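Local coordinates for protein Non-reducing end beta-L-arabinofuranosidase (Bacteroides thetaiotaomicron, PDB 5MQO) that acts as a family GH127 glycoside hydrolase, probably an aceric acidase that helps break down complex plant pectin, at residues A[198-203]-A[211-216]; A[223-228]-A[258-263]. All coordinates share one frame; numbering follows the deposited sequence.

Contact 1: residues A[198-203]-A[211-216]; sequences MMAGIV and TTLFDA
Leu213 and Phe214 meet Gly201 with their first torsions set alike: in both, CG stands anti to the backbone N (chi1 -173° and -170°), and the two neighbouring side chains reach different parts of the same glycine, the leucine its CA and the phenylalanine its carbonyl oxygen. The leucine branch that does the touching is CD2, which lies 3.6 Å from Ala200 O and 4.0 Å from Ala200 CB, while CG and CD2 both rest on Gly201 CA. Phe214 brings a ring edge instead: its CD1 is 3.9 Å from Gly201 O, with the oxygen near the ring plane. Its CE1 also comes within 4.3 Å of Ile202 CG1, a loose apolar touch.

Gly201 is what lets the backbones come this close, its CA being 4.3 Å from Phe214 CA. A CB built on it would point at the other helix and stand only 3.3 Å from Leu213 O, a tight fit. No hydrogen bond crosses the interface; the polar grip nearby is internal to residues 211-216, where the Thr211 hydroxyl donates to Asp215 OD2 from above the carboxylate plane. Leu213 also reaches Leu197 on its partner helix and Ile130 and Val133 on helix 120-136. An alanine here would lose CG and both methyls and would probably leave a gap against Ala200 and Gly201. Phe214, for its part, stacks on His205 and touches Met251 and Thr255 of helix 243-255.

The short helical segments run at 148° with axes 7.6 Å apart, a close antiparallel packing of consecutive helices across a brief turn: an alpha-alpha hairpin, in a catalytic domain expected, as in GH127 relatives, to be an (alpha/alpha)6 barrel.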
loop_
_atom_site.group_PDB
_atom_site.type_symbol
_atom_site.label_atom_id
_atom_site.label_comp_id
_atom_site.label_asym_id
_atom_site.label_seq_id
_atom_site.Cartn_x
_atom_site.Cartn_y
_atom_site.Cartn_z
ATOM N N MET A 198 -5.838 13.767 14.223
ATOM C CA MET A 198 -7.030 12.939 14.322
ATOM C C MET A 198 -6.669 11.446 14.301
ATOM O O MET A 198 -7.033 10.691 15.191
ATOM C CB MET A 198 -8.033 13.231 13.207
ATOM C CG MET A 198 -8.646 14.625 13.202
ATOM S SD MET A 198 -9.971 14.778 11.960
ATOM C CE MET A 198 -9.034 14.702 10.442
ATOM N N MET A 199 -5.936 11.017 13.294
ATOM C CA MET A 199 -5.652 9.604 13.171
ATOM C C MET A 199 -4.737 9.109 14.279
ATOM O O MET A 199 -4.893 7.972 14.737
ATOM C CB MET A 199 -5.102 9.244 11.778
ATOM C CG MET A 199 -6.167 8.743 10.805
ATOM S SD MET A 199 -7.070 7.303 11.430
ATOM C CE MET A 199 -7.193 6.368 9.901
ATOM N N ALA A 200 -3.821 9.962 14.735
ATOM C CA ALA A 200 -2.917 9.586 15.828
ATOM C C ALA A 200 -3.694 9.298 17.108
ATOM O O ALA A 200 -3.390 8.353 17.846
ATOM C CB ALA A 200 -1.866 10.665 16.073
ATOM N N GLY A 201 -4.703 10.110 17.346
ATOM C CA GLY A 201 -5.503 9.991 18.536
ATOM C C GLY A 201 -6.421 8.797 18.508
ATOM O O GLY A 201 -6.587 8.133 19.543
ATOM N N ILE A 202 -7.025 8.528 17.340
ATOM C CA ILE A 202 -7.922 7.372 17.179
ATOM C C ILE A 202 -7.116 6.080 17.419
ATOM O O ILE A 202 -7.493 5.226 18.221
ATOM C CB ILE A 202 -8.534 7.319 15.768
ATOM C CG1 ILE A 202 -9.488 8.472 15.536
ATOM C CG2 ILE A 202 -9.284 6.003 15.503
ATOM C CD1 ILE A 202 -9.599 8.784 14.054
ATOM N N VAL A 203 -6.001 5.973 16.705
ATOM C CA VAL A 203 -5.118 4.822 16.789
ATOM C C VAL A 203 -4.583 4.642 18.214
ATOM O O VAL A 203 -4.501 3.515 18.709
ATOM C CB VAL A 203 -3.963 4.954 15.779
ATOM C CG1 VAL A 203 -2.912 3.871 15.986
ATOM C CG2 VAL A 203 -4.504 4.899 14.351
ATOM N N THR A 211 -7.978 7.795 26.871
ATOM C CA THR A 211 -8.663 8.929 26.265
ATOM C C THR A 211 -7.797 10.224 26.202
ATOM O O THR A 211 -8.253 11.282 25.764
ATOM C CB THR A 211 -9.973 9.174 27.032
ATOM O OG1 THR A 211 -10.848 9.955 26.213
ATOM C CG2 THR A 211 -9.739 9.894 28.406
ATOM N N THR A 212 -6.543 10.122 26.628
ATOM C CA THR A 212 -5.657 11.273 26.754
ATOM C C THR A 212 -5.398 11.996 25.400
ATOM O O THR A 212 -5.625 13.204 25.296
ATOM C CB THR A 212 -4.368 10.892 27.573
ATOM O OG1 THR A 212 -3.651 12.069 27.956
ATOM C CG2 THR A 212 -3.417 9.924 26.848
ATOM N N LEU A 213 -4.988 11.263 24.360
ATOM C CA LEU A 213 -4.752 11.884 23.051
ATOM C C LEU A 213 -6.048 12.007 22.267
ATOM O O LEU A 213 -6.232 12.973 21.519
ATOM C CB LEU A 213 -3.728 11.106 22.208
ATOM C CG LEU A 213 -3.328 11.810 20.889
ATOM C CD1 LEU A 213 -2.765 13.200 21.129
ATOM C CD2 LEU A 213 -2.352 10.989 20.065
ATOM N N PHE A 214 -6.932 11.025 22.415
ATOM C CA PHE A 214 -8.230 11.047 21.729
ATOM C C PHE A 214 -9.014 12.344 21.926
ATOM O O PHE A 214 -9.527 12.926 20.963
ATOM C CB PHE A 214 -9.079 9.878 22.203
ATOM C CG PHE A 214 -10.327 9.672 21.404
ATOM C CD1 PHE A 214 -10.256 9.419 20.047
ATOM C CD2 PHE A 214 -11.577 9.724 22.010
ATOM C CE1 PHE A 214 -11.392 9.209 19.306
ATOM C CE2 PHE A 214 -12.727 9.519 21.269
ATOM C CZ PHE A 214 -12.634 9.251 19.910
ATOM N N ASP A 215 -9.095 12.798 23.177
ATOM C CA ASP A 215 -9.786 14.054 23.503
ATOM C C ASP A 215 -9.112 15.237 22.814
ATOM O O ASP A 215 -9.792 16.116 22.325
ATOM C CB ASP A 215 -9.925 14.253 25.030
ATOM C CG ASP A 215 -10.914 13.237 25.682
ATOM O OD1 ASP A 215 -11.992 12.952 25.112
ATOM O OD2 ASP A 215 -10.626 12.732 26.781
ATOM N N ALA A 216 -7.789 15.224 22.715
ATOM C CA ALA A 216 -7.068 16.212 21.878
ATOM C C ALA A 216 -7.498 16.162 20.418
ATOM O O ALA A 216 -7.672 17.189 19.788
ATOM C CB ALA A 216 -5.552 16.050 21.977
#

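Contact 2: residues A[223-228]-A[258-263]; sequences FLCHFY and PRYLEL
Cys225 meets three side chains of residues 258-263, and its sulfur makes the closest approaches to two of them, Tyr260 and Leu263. With SG beside the backbone N and anti to the carbonyl carbon (chi1 -57°), the sulfur reaches the rim of the Tyr260 ring, 3.7 Å from CD1. This is a sulfur-aromatic contact of the edge type: the line from SG to the ring centroid is 4.8 Å long and lies 77° off the ring normal. The same sulfur touches Leu263 CD2 at 3.8 Å.

Purely apolar packing continues through the other leucine branch. Leu263 CD1 sits 3.9 Å from Tyr228 CD2 and also touches Tyr228 CB, the two side chains crossing at about a right angle. Leu263 thus fits between Cys225 and Tyr228, one turn apart on their helix. The axes here are 10.6 Å apart at 45°, a wider, roughly co-directional packing consistent with the (alpha/alpha)6 barrel expected of this family, in which helices pointing the same way lie next to one another; helix 243-255 comes between the two in the chain.

The third kind of contact is a methylene against a flat cation. Cys225 CB lies over the centre of one face of the Arg259 guanidinium, 3.3 Å from CZ. Arg259 NE makes a salt bridge with Glu229 OE2, and NH1 has a long, weak ion pair with Asp222 OD1.

Polar tips find their mates outside the two segments. Tyr260 OH is hydrogen-bonded to Asp222 OD1, and Tyr228 OH to His244 ND1.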
loop_
_atom_site.group_PDB
_atom_site.type_symbol
_atom_site.label_atom_id
_atom_site.label_comp_id
_atom_site.label_asym_id
_atom_site.label_seq_id
_atom_site.Cartn_x
_atom_site.Cartn_y
_atom_site.Cartn_z
ATOM N N PHE A 223 -12.664 21.901 15.712
ATOM C CA PHE A 223 -12.046 23.076 15.152
ATOM C C PHE A 223 -12.105 23.099 13.608
ATOM O O PHE A 223 -12.441 24.124 13.030
ATOM C CB PHE A 223 -10.610 23.245 15.651
ATOM C CG PHE A 223 -9.965 24.459 15.095
ATOM C CD1 PHE A 223 -10.329 25.711 15.572
ATOM C CD2 PHE A 223 -9.088 24.369 14.021
ATOM C CE1 PHE A 223 -9.801 26.856 15.006
ATOM C CE2 PHE A 223 -8.553 25.507 13.464
ATOM C CZ PHE A 223 -8.910 26.758 13.955
ATOM N N LEU A 224 -11.778 21.986 12.954
ATOM C CA LEU A 224 -11.953 21.886 11.510
ATOM C C LEU A 224 -13.403 22.108 11.089
ATOM O O LEU A 224 -13.639 22.784 10.095
ATOM C CB LEU A 224 -11.542 20.527 10.978
ATOM C CG LEU A 224 -10.112 20.056 11.121
ATOM C CD1 LEU A 224 -9.958 18.748 10.352
ATOM C CD2 LEU A 224 -9.149 21.110 10.598
ATOM N N CYS A 225 -14.376 21.541 11.805
ATOM C CA CYS A 225 -15.781 21.759 11.422
ATOM C C CYS A 225 -16.117 23.254 11.423
ATOM O O CYS A 225 -16.841 23.736 10.557
ATOM C CB CYS A 225 -16.756 20.989 12.322
ATOM S SG CYS A 225 -16.474 19.200 12.391
ATOM N N HIS A 226 -15.571 23.983 12.390
ATOM C CA HIS A 226 -15.749 25.423 12.460
ATOM C C HIS A 226 -15.019 26.089 11.298
ATOM O O HIS A 226 -15.562 26.964 10.628
ATOM C CB HIS A 226 -15.238 25.953 13.802
ATOM C CG HIS A 226 -15.441 27.423 13.994
ATOM N ND1 HIS A 226 -16.693 27.984 14.175
ATOM C CD2 HIS A 226 -14.556 28.451 14.029
ATOM C CE1 HIS A 226 -16.567 29.291 14.318
ATOM N NE2 HIS A 226 -15.282 29.601 14.234
ATOM N N PHE A 227 -13.790 25.661 11.058
ATOM C CA PHE A 227 -12.985 26.206 9.975
ATOM C C PHE A 227 -13.625 26.075 8.584
ATOM O O PHE A 227 -13.456 26.957 7.755
ATOM C CB PHE A 227 -11.630 25.528 9.982
ATOM C CG PHE A 227 -10.658 26.105 9.013
ATOM C CD1 PHE A 227 -10.670 25.713 7.682
ATOM C CD2 PHE A 227 -9.704 27.022 9.436
ATOM C CE1 PHE A 227 -9.762 26.236 6.791
ATOM C CE2 PHE A 227 -8.792 27.560 8.541
ATOM C CZ PHE A 227 -8.818 27.159 7.217
ATOM N N TYR A 228 -14.322 24.965 8.321
ATOM C CA TYR A 228 -14.977 24.740 7.023
ATOM C C TYR A 228 -16.341 25.372 6.953
ATOM O O TYR A 228 -16.803 25.654 5.873
ATOM C CB TYR A 228 -15.069 23.250 6.673
ATOM C CG TYR A 228 -13.727 22.650 6.260
ATOM C CD1 TYR A 228 -13.169 22.914 4.991
ATOM C CD2 TYR A 228 -12.995 21.826 7.139
ATOM C CE1 TYR A 228 -11.931 22.372 4.610
ATOM C CE2 TYR A 228 -11.762 21.278 6.769
ATOM C CZ TYR A 228 -11.227 21.550 5.505
ATOM O OH TYR A 228 -10.007 21.005 5.147
ATOM N N PRO A 258 -22.721 13.015 14.225
ATOM C CA PRO A 258 -23.223 13.280 12.841
ATOM C C PRO A 258 -22.615 14.464 12.121
ATOM O O PRO A 258 -22.584 14.479 10.893
ATOM C CB PRO A 258 -24.734 13.540 13.025
ATOM C CG PRO A 258 -24.908 13.818 14.467
ATOM C CD PRO A 258 -23.831 13.065 15.195
ATOM N N ARG A 259 -22.159 15.447 12.883
ATOM C CA ARG A 259 -21.479 16.615 12.329
ATOM C C ARG A 259 -20.241 16.208 11.488
ATOM O O ARG A 259 -19.909 16.866 10.499
ATOM C CB ARG A 259 -21.124 17.573 13.479
ATOM C CG ARG A 259 -20.537 18.899 13.060
ATOM C CD ARG A 259 -20.958 19.997 14.027
ATOM N NE ARG A 259 -20.290 21.271 13.723
ATOM C CZ ARG A 259 -19.254 21.791 14.389
ATOM N NH1 ARG A 259 -18.702 21.167 15.443
ATOM N NH2 ARG A 259 -18.752 22.960 13.986
ATOM N N TYR A 260 -19.600 15.102 11.865
ATOM C CA TYR A 260 -18.373 14.664 11.208
ATOM C C TYR A 260 -18.636 13.994 9.859
ATOM O O TYR A 260 -17.896 14.214 8.880
ATOM C CB TYR A 260 -17.572 13.747 12.140
ATOM C CG TYR A 260 -17.175 14.391 13.467
ATOM C CD1 TYR A 260 -17.134 15.786 13.631
ATOM C CD2 TYR A 260 -16.807 13.604 14.552
ATOM C CE1 TYR A 260 -16.774 16.361 14.829
ATOM C CE2 TYR A 260 -16.423 14.182 15.755
ATOM C CZ TYR A 260 -16.409 15.569 15.888
ATOM O OH TYR A 260 -16.027 16.163 17.076
ATOM N N LEU A 261 -19.675 13.170 9.817
ATOM C CA LEU A 261 -20.166 12.621 8.571
ATOM C C LEU A 261 -20.666 13.739 7.658
ATOM O O LEU A 261 -20.391 13.705 6.466
ATOM C CB LEU A 261 -21.285 11.626 8.855
ATOM C CG LEU A 261 -21.962 10.937 7.670
ATOM C CD1 LEU A 261 -20.937 10.195 6.824
ATOM C CD2 LEU A 261 -23.050 9.994 8.160
ATOM N N GLU A 262 -21.395 14.722 8.194
ATOM C CA GLU A 262 -21.878 15.836 7.347
ATOM C C GLU A 262 -20.730 16.635 6.745
ATOM O O GLU A 262 -20.826 17.071 5.597
ATOM C CB GLU A 262 -22.829 16.801 8.082
ATOM C CG GLU A 262 -24.280 16.327 8.203
ATOM C CD GLU A 262 -24.905 15.840 6.889
ATOM O OE1 GLU A 262 -24.899 16.614 5.886
ATOM O OE2 GLU A 262 -25.388 14.671 6.875
ATOM N N LEU A 263 -19.659 16.816 7.520
ATOM C CA LEU A 263 -18.492 17.546 7.048
ATOM C C LEU A 263 -17.889 16.779 5.870
ATOM O O LEU A 263 -17.561 17.386 4.857
ATOM C CB LEU A 263 -17.453 17.764 8.174
ATOM C CG LEU A 263 -16.001 18.105 7.767
ATOM C CD1 LEU A 263 -15.994 19.357 6.921
ATOM C CD2 LEU A 263 -15.069 18.283 8.956
#

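In the fold
The two contacts share helix 212-230: contact 1 uses its beginning and contact 2 its later turns, so they follow in series, the first closing before the second opens. Their centres are about 17 Å apart, yet they meet where Met198 CE lies 4.2 Å from Leu224 CD1. Contact 1 joins this helix to the preceding helix 192-208; contact 2 joins it to helix 258-270, skipping helix 243-255, which touches side chains of both. All four segments belong to the GH127 catalytic domain. Together they tie three helices of the probable barrel to one another, closely between the consecutive pair and more widely between the pair separated by helix 243-255.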